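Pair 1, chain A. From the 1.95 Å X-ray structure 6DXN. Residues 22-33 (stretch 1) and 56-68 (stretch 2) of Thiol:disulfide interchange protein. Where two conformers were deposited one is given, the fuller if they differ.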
# COMPACT_ATOMS: atom_id res chain seq x y z
N PRO A 22 -1.95 15.57 -0.64
CA PRO A 22 -1.44 14.21 -0.81
C PRO A 22 -1.30 13.50 0.53
O PRO A 22 -1.05 14.14 1.55
CB PRO A 22 -0.06 14.44 -1.43
CG PRO A 22 0.38 15.77 -0.86
CD PRO A 22 -0.89 16.59 -0.75
N PRO A 23 -1.47 12.16 0.58
CA PRO A 23 -1.28 11.44 1.83
C PRO A 23 0.09 11.77 2.40
O PRO A 23 1.05 11.96 1.66
CB PRO A 23 -1.38 9.96 1.44
CG PRO A 23 -2.17 9.97 0.14
CD PRO A 23 -1.84 11.28 -0.53
N PRO A 24 0.23 11.93 3.73
CA PRO A 24 1.54 12.17 4.32
C PRO A 24 2.48 11.00 4.00
O PRO A 24 3.70 11.18 3.87
CB PRO A 24 1.25 12.25 5.82
CG PRO A 24 -0.21 12.62 5.92
CD PRO A 24 -0.87 12.00 4.71
N LEU A 25 1.90 9.80 3.89
CA LEU A 25 2.66 8.59 3.61
C LEU A 25 1.76 7.57 2.90
O LEU A 25 0.72 7.16 3.44
CB LEU A 25 3.19 8.02 4.94
CG LEU A 25 4.03 6.75 4.82
CD1 LEU A 25 5.33 7.03 4.08
CD2 LEU A 25 4.30 6.15 6.19
N VAL A 26 2.18 7.18 1.70
CA VAL A 26 1.41 6.24 0.91
C VAL A 26 2.38 5.27 0.22
O VAL A 26 3.47 5.66 -0.23
CB VAL A 26 0.47 6.96 -0.08
CG1 VAL A 26 1.23 7.79 -1.10
CG2 VAL A 26 -0.46 5.98 -0.79
N GLU A 27 1.98 3.99 0.22
CA GLU A 27 2.66 2.89 -0.44
C GLU A 27 1.73 2.39 -1.54
O GLU A 27 0.66 1.87 -1.25
CB GLU A 27 2.99 1.76 0.55
CG GLU A 27 3.49 0.47 -0.09
CD GLU A 27 3.66 -0.70 0.87
OE1 GLU A 27 3.21 -0.58 2.03
OE2 GLU A 27 4.24 -1.73 0.48
N PHE A 28 2.13 2.59 -2.80
CA PHE A 28 1.36 2.06 -3.91
C PHE A 28 1.75 0.59 -4.04
O PHE A 28 2.92 0.25 -4.01
CB PHE A 28 1.56 2.89 -5.18
CG PHE A 28 0.98 4.29 -5.12
CD1 PHE A 28 -0.37 4.51 -5.37
CD2 PHE A 28 1.79 5.38 -4.88
CE1 PHE A 28 -0.90 5.79 -5.33
CE2 PHE A 28 1.26 6.67 -4.85
CZ PHE A 28 -0.08 6.87 -5.07
N PHE A 29 0.74 -0.29 -4.15
CA PHE A 29 1.04 -1.69 -4.21
C PHE A 29 0.02 -2.41 -5.10
O PHE A 29 -0.99 -1.85 -5.51
CB PHE A 29 1.03 -2.27 -2.80
CG PHE A 29 -0.35 -2.56 -2.26
CD1 PHE A 29 -1.15 -1.54 -1.75
CD2 PHE A 29 -0.86 -3.85 -2.27
CE1 PHE A 29 -2.42 -1.81 -1.27
CE2 PHE A 29 -2.12 -4.12 -1.78
CZ PHE A 29 -2.90 -3.10 -1.28
N SER A 30 0.33 -3.68 -5.37
CA SER A 30 -0.53 -4.55 -6.13
C SER A 30 -0.50 -5.92 -5.46
O SER A 30 0.57 -6.42 -5.09
CB SER A 30 -0.11 -4.63 -7.57
OG SER A 30 -0.89 -5.58 -8.26
N PHE A 31 -1.69 -6.52 -5.29
CA PHE A 31 -1.74 -7.82 -4.69
C PHE A 31 -1.07 -8.87 -5.60
O PHE A 31 -0.85 -9.97 -5.16
CB PHE A 31 -3.17 -8.22 -4.34
CG PHE A 31 -3.74 -7.57 -3.11
CD1 PHE A 31 -3.35 -8.01 -1.85
CD2 PHE A 31 -4.69 -6.57 -3.20
CE1 PHE A 31 -3.88 -7.44 -0.71
CE2 PHE A 31 -5.22 -5.99 -2.06
CZ PHE A 31 -4.81 -6.42 -0.81
N TYR A 32 -0.79 -8.51 -6.86
CA TYR A 32 -0.12 -9.40 -7.85
C TYR A 32 1.41 -9.31 -7.76
O TYR A 32 2.13 -10.18 -8.28
CB TYR A 32 -0.42 -9.00 -9.30
CG TYR A 32 -1.78 -9.31 -9.87
CD1 TYR A 32 -2.84 -8.42 -9.75
CD2 TYR A 32 -1.98 -10.45 -10.63
CE1 TYR A 32 -4.07 -8.69 -10.31
CE2 TYR A 32 -3.21 -10.74 -11.20
CZ TYR A 32 -4.26 -9.85 -11.04
OH TYR A 32 -5.48 -10.12 -11.59
N CYS A 33 1.90 -8.24 -7.13
CA CYS A 33 3.34 -7.93 -7.04
C CYS A 33 4.03 -8.73 -5.93
O CYS A 33 3.68 -8.61 -4.76
CB CYS A 33 3.50 -6.43 -6.81
SG CYS A 33 5.21 -5.85 -6.81
N ASP A 56 -1.08 10.20 15.10
CA ASP A 56 -1.93 10.93 14.15
C ASP A 56 -1.40 10.77 12.73
O ASP A 56 -1.38 11.74 11.96
CB ASP A 56 -2.04 12.42 14.52
CG ASP A 56 -0.72 13.17 14.43
OD1 ASP A 56 0.32 12.56 14.75
OD2 ASP A 56 -0.74 14.34 14.01
N MSE A 57 -1.02 9.54 12.37
CA MSE A 57 -0.49 9.30 11.04
C MSE A 57 -0.30 7.84 10.80
O MSE A 57 0.35 7.14 11.58
CB MSE A 57 0.83 10.02 10.92
CG MSE A 57 1.92 9.06 10.52
SE MSE A 57 3.23 10.16 9.57
CE MSE A 57 2.69 9.63 7.76
N LYS A 58 -0.86 7.36 9.68
CA LYS A 58 -0.77 5.96 9.31
C LYS A 58 -0.08 5.81 7.96
O LYS A 58 0.09 6.77 7.21
CB LYS A 58 -2.15 5.31 9.11
CG LYS A 58 -3.20 5.58 10.18
CD LYS A 58 -4.38 4.61 10.11
CE LYS A 58 -4.89 4.34 8.70
NZ LYS A 58 -5.28 5.58 7.99
N LEU A 59 0.32 4.57 7.69
CA LEU A 59 0.82 4.19 6.41
C LEU A 59 -0.42 3.92 5.57
O LEU A 59 -1.19 3.00 5.88
CB LEU A 59 1.68 2.93 6.55
CG LEU A 59 2.06 2.24 5.23
CD1 LEU A 59 2.90 3.15 4.36
CD2 LEU A 59 2.78 0.93 5.49
N GLU A 60 -0.67 4.76 4.56
CA GLU A 60 -1.82 4.53 3.69
C GLU A 60 -1.37 3.62 2.54
O GLU A 60 -0.33 3.81 1.94
CB GLU A 60 -2.43 5.84 3.21
CG GLU A 60 -3.22 6.56 4.30
CD GLU A 60 -4.05 7.73 3.82
OE1 GLU A 60 -3.78 8.24 2.71
OE2 GLU A 60 -4.98 8.13 4.55
N LYS A 61 -2.17 2.58 2.29
CA LYS A 61 -1.85 1.67 1.22
C LYS A 61 -2.91 1.84 0.13
O LYS A 61 -4.10 1.66 0.37
CB LYS A 61 -1.72 0.24 1.75
CG LYS A 61 -0.55 0.03 2.69
CD LYS A 61 -0.16 -1.40 2.92
CE LYS A 61 0.41 -2.05 1.68
NZ LYS A 61 0.92 -3.41 1.97
N TYR A 62 -2.43 2.23 -1.05
CA TYR A 62 -3.27 2.46 -2.22
C TYR A 62 -3.00 1.35 -3.24
O TYR A 62 -1.88 1.17 -3.70
CB TYR A 62 -3.00 3.87 -2.73
CG TYR A 62 -3.67 4.98 -1.96
CD1 TYR A 62 -4.13 4.81 -0.66
CD2 TYR A 62 -3.72 6.26 -2.48
CE1 TYR A 62 -4.73 5.84 0.05
CE2 TYR A 62 -4.31 7.30 -1.79
CZ TYR A 62 -4.80 7.10 -0.52
OH TYR A 62 -5.37 8.15 0.15
N HIS A 63 -4.06 0.61 -3.59
CA HIS A 63 -3.96 -0.47 -4.54
C HIS A 63 -3.98 0.08 -5.98
O HIS A 63 -4.70 1.00 -6.27
CB HIS A 63 -5.04 -1.52 -4.27
CG HIS A 63 -4.78 -2.78 -5.01
ND1 HIS A 63 -5.46 -3.12 -6.15
CD2 HIS A 63 -3.82 -3.72 -4.85
CE1 HIS A 63 -4.98 -4.25 -6.62
NE2 HIS A 63 -3.97 -4.63 -5.86
N VAL A 64 -3.16 -0.52 -6.86
CA VAL A 64 -3.02 -0.11 -8.29
C VAL A 64 -4.00 -0.91 -9.15
O VAL A 64 -3.78 -2.10 -9.43
CB VAL A 64 -1.56 -0.30 -8.76
CG1 VAL A 64 -1.40 -0.04 -10.26
CG2 VAL A 64 -0.59 0.56 -7.96
N SER A 65 -5.06 -0.24 -9.62
CA SER A 65 -6.15 -0.85 -10.41
C SER A 65 -5.71 -1.26 -11.83
O SER A 65 -6.23 -2.23 -12.37
CB SER A 65 -7.34 0.07 -10.51
OG SER A 65 -8.00 0.22 -9.27
N GLN A 66 -4.76 -0.51 -12.40
CA GLN A 66 -4.33 -0.73 -13.79
C GLN A 66 -3.39 -1.94 -13.91
O GLN A 66 -2.86 -2.19 -15.00
CB GLN A 66 -3.69 0.55 -14.33
CG GLN A 66 -2.36 0.91 -13.68
CD GLN A 66 -1.82 2.23 -14.15
OE1 GLN A 66 -2.53 3.06 -14.72
NE2 GLN A 66 -0.54 2.46 -13.90
N MSE A 67 -3.18 -2.70 -12.83
CA MSE A 67 -2.32 -3.88 -12.89
C MSE A 67 -3.13 -5.16 -12.81
O MSE A 67 -3.90 -5.35 -11.88
CB MSE A 67 -1.26 -3.86 -11.78
CG MSE A 67 -0.14 -2.86 -12.05
SE MSE A 67 1.13 -2.79 -10.52
CE MSE A 67 1.79 -4.65 -10.58
N GLY A 68 -2.98 -6.01 -13.84
CA GLY A 68 -3.64 -7.34 -13.91
C GLY A 68 -5.15 -7.29 -14.15
O GLY A 68 -5.79 -6.26 -13.99
O HOH W 1 -0.63 8.86 5.03
O HOH W 2 2.88 -4.08 -0.44
O HOH W 3 -3.58 -4.69 -9.36

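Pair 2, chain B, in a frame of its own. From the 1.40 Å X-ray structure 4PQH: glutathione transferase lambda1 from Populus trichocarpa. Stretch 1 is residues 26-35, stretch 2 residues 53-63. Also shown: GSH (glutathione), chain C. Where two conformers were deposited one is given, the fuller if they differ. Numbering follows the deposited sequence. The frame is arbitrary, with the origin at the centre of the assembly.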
# COMPACT_ATOMS: atom_id res chain seq x y z
N GLY B 26 -17.47 17.76 -3.01
CA GLY B 26 -18.19 16.57 -3.42
C GLY B 26 -17.35 15.58 -4.19
O GLY B 26 -17.72 14.42 -4.33
N THR B 27 -16.21 16.04 -4.71
CA THR B 27 -15.27 15.17 -5.39
C THR B 27 -14.46 14.37 -4.37
O THR B 27 -14.05 14.92 -3.34
CB THR B 27 -14.29 15.98 -6.28
OG1 THR B 27 -15.00 16.52 -7.40
CG2 THR B 27 -13.15 15.11 -6.79
N THR B 28 -14.24 13.09 -4.64
CA THR B 28 -13.39 12.27 -3.80
C THR B 28 -11.93 12.44 -4.21
O THR B 28 -11.58 12.29 -5.38
CB THR B 28 -13.81 10.79 -3.86
OG1 THR B 28 -15.17 10.67 -3.42
CG2 THR B 28 -12.92 9.94 -2.96
N ARG B 29 -11.08 12.78 -3.25
CA ARG B 29 -9.66 12.99 -3.52
C ARG B 29 -8.79 12.12 -2.63
O ARG B 29 -9.02 12.03 -1.42
CB ARG B 29 -9.28 14.46 -3.32
CG ARG B 29 -9.98 15.39 -4.28
CD ARG B 29 -9.61 16.85 -4.05
NE ARG B 29 -10.27 17.69 -5.03
CZ ARG B 29 -11.52 18.12 -4.92
NH1 ARG B 29 -12.25 17.78 -3.86
NH2 ARG B 29 -12.05 18.88 -5.86
N LEU B 30 -7.80 11.47 -3.24
CA LEU B 30 -6.82 10.69 -2.51
C LEU B 30 -5.49 11.43 -2.55
O LEU B 30 -4.86 11.55 -3.60
CB LEU B 30 -6.68 9.31 -3.15
CG LEU B 30 -5.55 8.43 -2.61
CD1 LEU B 30 -5.71 8.16 -1.13
CD2 LEU B 30 -5.46 7.13 -3.40
N TYR B 31 -5.07 11.93 -1.39
CA TYR B 31 -3.82 12.69 -1.32
C TYR B 31 -2.66 11.75 -1.11
O TYR B 31 -2.65 10.95 -0.17
CB TYR B 31 -3.88 13.75 -0.22
CG TYR B 31 -4.95 14.79 -0.47
CD1 TYR B 31 -6.28 14.54 -0.14
CD2 TYR B 31 -4.63 16.01 -1.06
CE1 TYR B 31 -7.25 15.47 -0.38
CE2 TYR B 31 -5.62 16.96 -1.31
CZ TYR B 31 -6.93 16.68 -0.96
OH TYR B 31 -7.93 17.60 -1.19
N ILE B 32 -1.68 11.82 -2.01
CA ILE B 32 -0.56 10.90 -2.01
C ILE B 32 0.75 11.62 -2.26
O ILE B 32 0.79 12.80 -2.59
CB ILE B 32 -0.70 9.81 -3.12
CG1 ILE B 32 -0.56 10.44 -4.51
CG2 ILE B 32 -2.02 9.06 -3.01
CD1 ILE B 32 -0.45 9.41 -5.63
N SER B 33 1.83 10.87 -2.07
CA SER B 33 3.11 11.19 -2.67
C SER B 33 3.37 10.02 -3.61
O SER B 33 3.10 8.88 -3.24
CB SER B 33 4.21 11.26 -1.61
OG SER B 33 5.49 11.16 -2.19
N TYR B 34 3.86 10.30 -4.81
CA TYR B 34 4.06 9.25 -5.81
C TYR B 34 5.03 8.14 -5.36
O TYR B 34 4.99 7.03 -5.89
CB TYR B 34 4.53 9.84 -7.14
CG TYR B 34 3.42 10.38 -8.03
CD1 TYR B 34 2.30 9.61 -8.33
CD2 TYR B 34 3.49 11.66 -8.56
CE1 TYR B 34 1.29 10.10 -9.14
CE2 TYR B 34 2.49 12.16 -9.37
CZ TYR B 34 1.39 11.38 -9.65
OH TYR B 34 0.40 11.88 -10.46
N THR B 35 5.88 8.44 -4.38
CA THR B 35 6.86 7.46 -3.92
C THR B 35 6.62 6.92 -2.51
O THR B 35 7.43 6.14 -2.01
CB THR B 35 8.29 8.03 -3.98
OG1 THR B 35 8.34 9.23 -3.21
CG2 THR B 35 8.68 8.33 -5.42
N ASP B 53 -11.86 6.75 -12.10
CA ASP B 53 -12.72 7.87 -12.45
C ASP B 53 -13.52 8.41 -11.27
O ASP B 53 -14.18 9.45 -11.38
CB ASP B 53 -13.69 7.49 -13.57
CG ASP B 53 -13.00 7.34 -14.91
OD1 ASP B 53 -11.93 7.95 -15.09
OD2 ASP B 53 -13.54 6.62 -15.77
N LYS B 54 -13.46 7.70 -10.14
CA LYS B 54 -14.22 8.07 -8.96
C LYS B 54 -13.34 8.77 -7.92
O LYS B 54 -13.80 9.64 -7.18
CB LYS B 54 -14.85 6.82 -8.34
CG LYS B 54 -15.67 7.07 -7.08
CD LYS B 54 -16.92 7.88 -7.39
CE LYS B 54 -17.79 8.02 -6.15
NZ LYS B 54 -18.15 6.70 -5.57
N ILE B 55 -12.07 8.37 -7.88
CA ILE B 55 -11.14 8.90 -6.89
C ILE B 55 -10.01 9.65 -7.58
O ILE B 55 -9.21 9.06 -8.30
CB ILE B 55 -10.58 7.77 -6.01
CG1 ILE B 55 -11.72 7.05 -5.27
CG2 ILE B 55 -9.52 8.31 -5.06
CD1 ILE B 55 -11.30 5.82 -4.52
N LYS B 56 -9.97 10.96 -7.37
CA LYS B 56 -8.95 11.78 -8.00
C LYS B 56 -7.65 11.75 -7.20
O LYS B 56 -7.66 11.92 -5.97
CB LYS B 56 -9.44 13.22 -8.13
CG LYS B 56 -8.44 14.16 -8.78
CD LYS B 56 -8.96 15.59 -8.79
CE LYS B 56 -8.92 16.18 -10.19
NZ LYS B 56 -9.57 17.53 -10.24
N LEU B 57 -6.54 11.51 -7.89
CA LEU B 57 -5.23 11.56 -7.25
C LEU B 57 -4.78 13.01 -7.06
O LEU B 57 -4.86 13.81 -7.99
CB LEU B 57 -4.19 10.83 -8.10
CG LEU B 57 -4.39 9.33 -8.31
CD1 LEU B 57 -3.22 8.78 -9.10
CD2 LEU B 57 -4.53 8.60 -6.98
N VAL B 58 -4.33 13.33 -5.86
CA VAL B 58 -3.71 14.62 -5.59
C VAL B 58 -2.31 14.38 -5.02
O VAL B 58 -2.15 14.19 -3.81
CB VAL B 58 -4.53 15.49 -4.62
CG1 VAL B 58 -3.87 16.85 -4.43
CG2 VAL B 58 -5.94 15.67 -5.13
N PRO B 59 -1.30 14.35 -5.90
CA PRO B 59 0.07 14.11 -5.45
C PRO B 59 0.73 15.38 -4.95
O PRO B 59 0.62 16.44 -5.59
CB PRO B 59 0.76 13.59 -6.70
CG PRO B 59 -0.00 14.19 -7.84
CD PRO B 59 -1.41 14.41 -7.37
N ILE B 60 1.40 15.28 -3.81
CA ILE B 60 2.14 16.40 -3.27
C ILE B 60 3.60 16.02 -3.10
O ILE B 60 3.96 14.84 -3.05
CB ILE B 60 1.53 16.91 -1.93
CG1 ILE B 60 1.68 15.86 -0.82
CG2 ILE B 60 0.07 17.32 -2.12
CD1 ILE B 60 1.21 16.35 0.54
N ASP B 61 4.45 17.04 -3.03
CA ASP B 61 5.89 16.88 -2.88
C ASP B 61 6.19 17.05 -1.40
O ASP B 61 6.08 18.15 -0.88
CB ASP B 61 6.59 17.98 -3.68
CG ASP B 61 8.11 17.88 -3.66
OD1 ASP B 61 8.67 17.18 -2.79
OD2 ASP B 61 8.74 18.53 -4.52
N LEU B 62 6.57 15.98 -0.71
CA LEU B 62 6.77 16.06 0.74
C LEU B 62 7.98 16.90 1.17
O LEU B 62 8.07 17.31 2.32
CB LEU B 62 6.86 14.67 1.36
CG LEU B 62 5.64 13.76 1.18
CD1 LEU B 62 5.90 12.44 1.86
CD2 LEU B 62 4.38 14.41 1.73
N GLN B 63 8.90 17.16 0.25
CA GLN B 63 10.07 17.99 0.56
C GLN B 63 9.78 19.46 0.32
O GLN B 63 10.47 20.33 0.85
CB GLN B 63 11.28 17.56 -0.26
CG GLN B 63 11.68 16.11 -0.06
CD GLN B 63 11.77 15.72 1.40
OE1 GLN B 63 12.33 16.46 2.22
NE2 GLN B 63 11.21 14.57 1.75
N1 GSH C . 0.83 5.32 9.66
CA1 GSH C . 0.71 6.13 8.46
C1 GSH C . -0.07 5.32 7.47
O11 GSH C . -0.09 4.07 7.58
O12 GSH C . -0.70 5.88 6.56
CB1 GSH C . 2.09 6.48 7.92
CG1 GSH C . 2.04 7.55 6.82
CD1 GSH C . 3.44 8.06 6.55
OE1 GSH C . 4.47 7.75 7.45
N2 GSH C . 3.65 8.80 5.45
CA2 GSH C . 4.93 9.50 5.32
C2 GSH C . 4.75 10.98 5.39
O2 GSH C . 3.55 11.57 4.96
CB2 GSH C . 5.62 9.18 4.01
SG2 GSH C . 6.35 7.53 3.92
N3 GSH C . 5.76 11.71 5.86
CA3 GSH C . 5.64 13.16 5.86
C3 GSH C . 5.86 13.73 7.24
O31 GSH C . 5.91 14.97 7.40
O32 GSH C . 5.96 12.98 8.24
O HOH W 4 -15.38 11.93 -7.02
O HOH W 5 -8.73 18.71 -7.16
O HOH W 6 7.27 13.52 -1.96
O HOH W 7 4.34 13.12 -5.24

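The sharpest difference lies on the sheet face that carries E27(A), F29(A), K61(A) and H63(A) in pair 1 and L30(B), I32(B), L57(B) and P59(B) in pair 2: the first set is charged and aromatic, the second wholly apolar. In pair 1, E27(A) OE1 and K61(A) NZ form a long salt bridge at 3.6 Å, and water 2 joins the same side chains, 2.9 Å from E27(A) OE2 and 3.2 Å from K61(A) NZ. K61(A) also covers one face of the F29(A) ring, with NZ 4.6 Å from the ring centroid and 12° off the normal, a cation-pi geometry. H63(A) turns its edge to the opposite face, centroids 5.0 Å apart and planes at 69°. At the matching positions of pair 2, L30(B) CD2 meets L57(B) CD2 at 4.0 Å and I32(B) CG1 meets P59(B) CB at 4.1 Å.

These differences sit on nearly the same backbone. Fourteen central residues superpose with an RMSD of 0.7 Å, and the parallel strands cross at -30° in pair 1 and -32° in pair 2. E27(A), F29(A), K61(A) and H63(A) match L30(B), I32(B), L57(B) and P59(B) with CA offsets of 0.2 to 0.6 Å. Five backbone hydrogen bonds recur in the same order, from E60(A) N to L25(A) O (3.0 Å) through V64(A) N to F29(A) O (2.9 Å), and from K56(B) N to T28(B) O (2.9 Å) through I60(B) N to I32(B) O (2.8 Å). Proline is tolerated at P59(B) because the ladder asks nothing of this nitrogen: neighbouring V58(B) and I60(B) donate instead, as Y62(A) and V64(A) do around H63(A).

On the other face, the aromatic bulk is distributed differently. Y62(A) places its ring under V26(A), whose CG2 lies 3.8 Å from the centroid, while F28(A) CE1 approaches the ring edge. V58(B), at the Y62(A) position, is smaller; its CG1 lies 3.6 Å from Y31(B) CD2, and its CG2 lies over a face of the Y31(B) ring.

Past the strands, F31(A) and Y34(B) match more loosely, at 1.9 Å between CA atoms. H63(A) NE2 accepts a hydrogen bond from F31(A) N at 3.0 Å, fixing the imidazole against the turn backbone. P59(B) offers no acceptor there; its CB instead packs over the Y34(B) ring, 3.8 Å from the centroid, and Y34(B) N donates to water 7 at 2.9 Å. That water donates to I60(B) O at 2.8 Å, so solvent links the backbones.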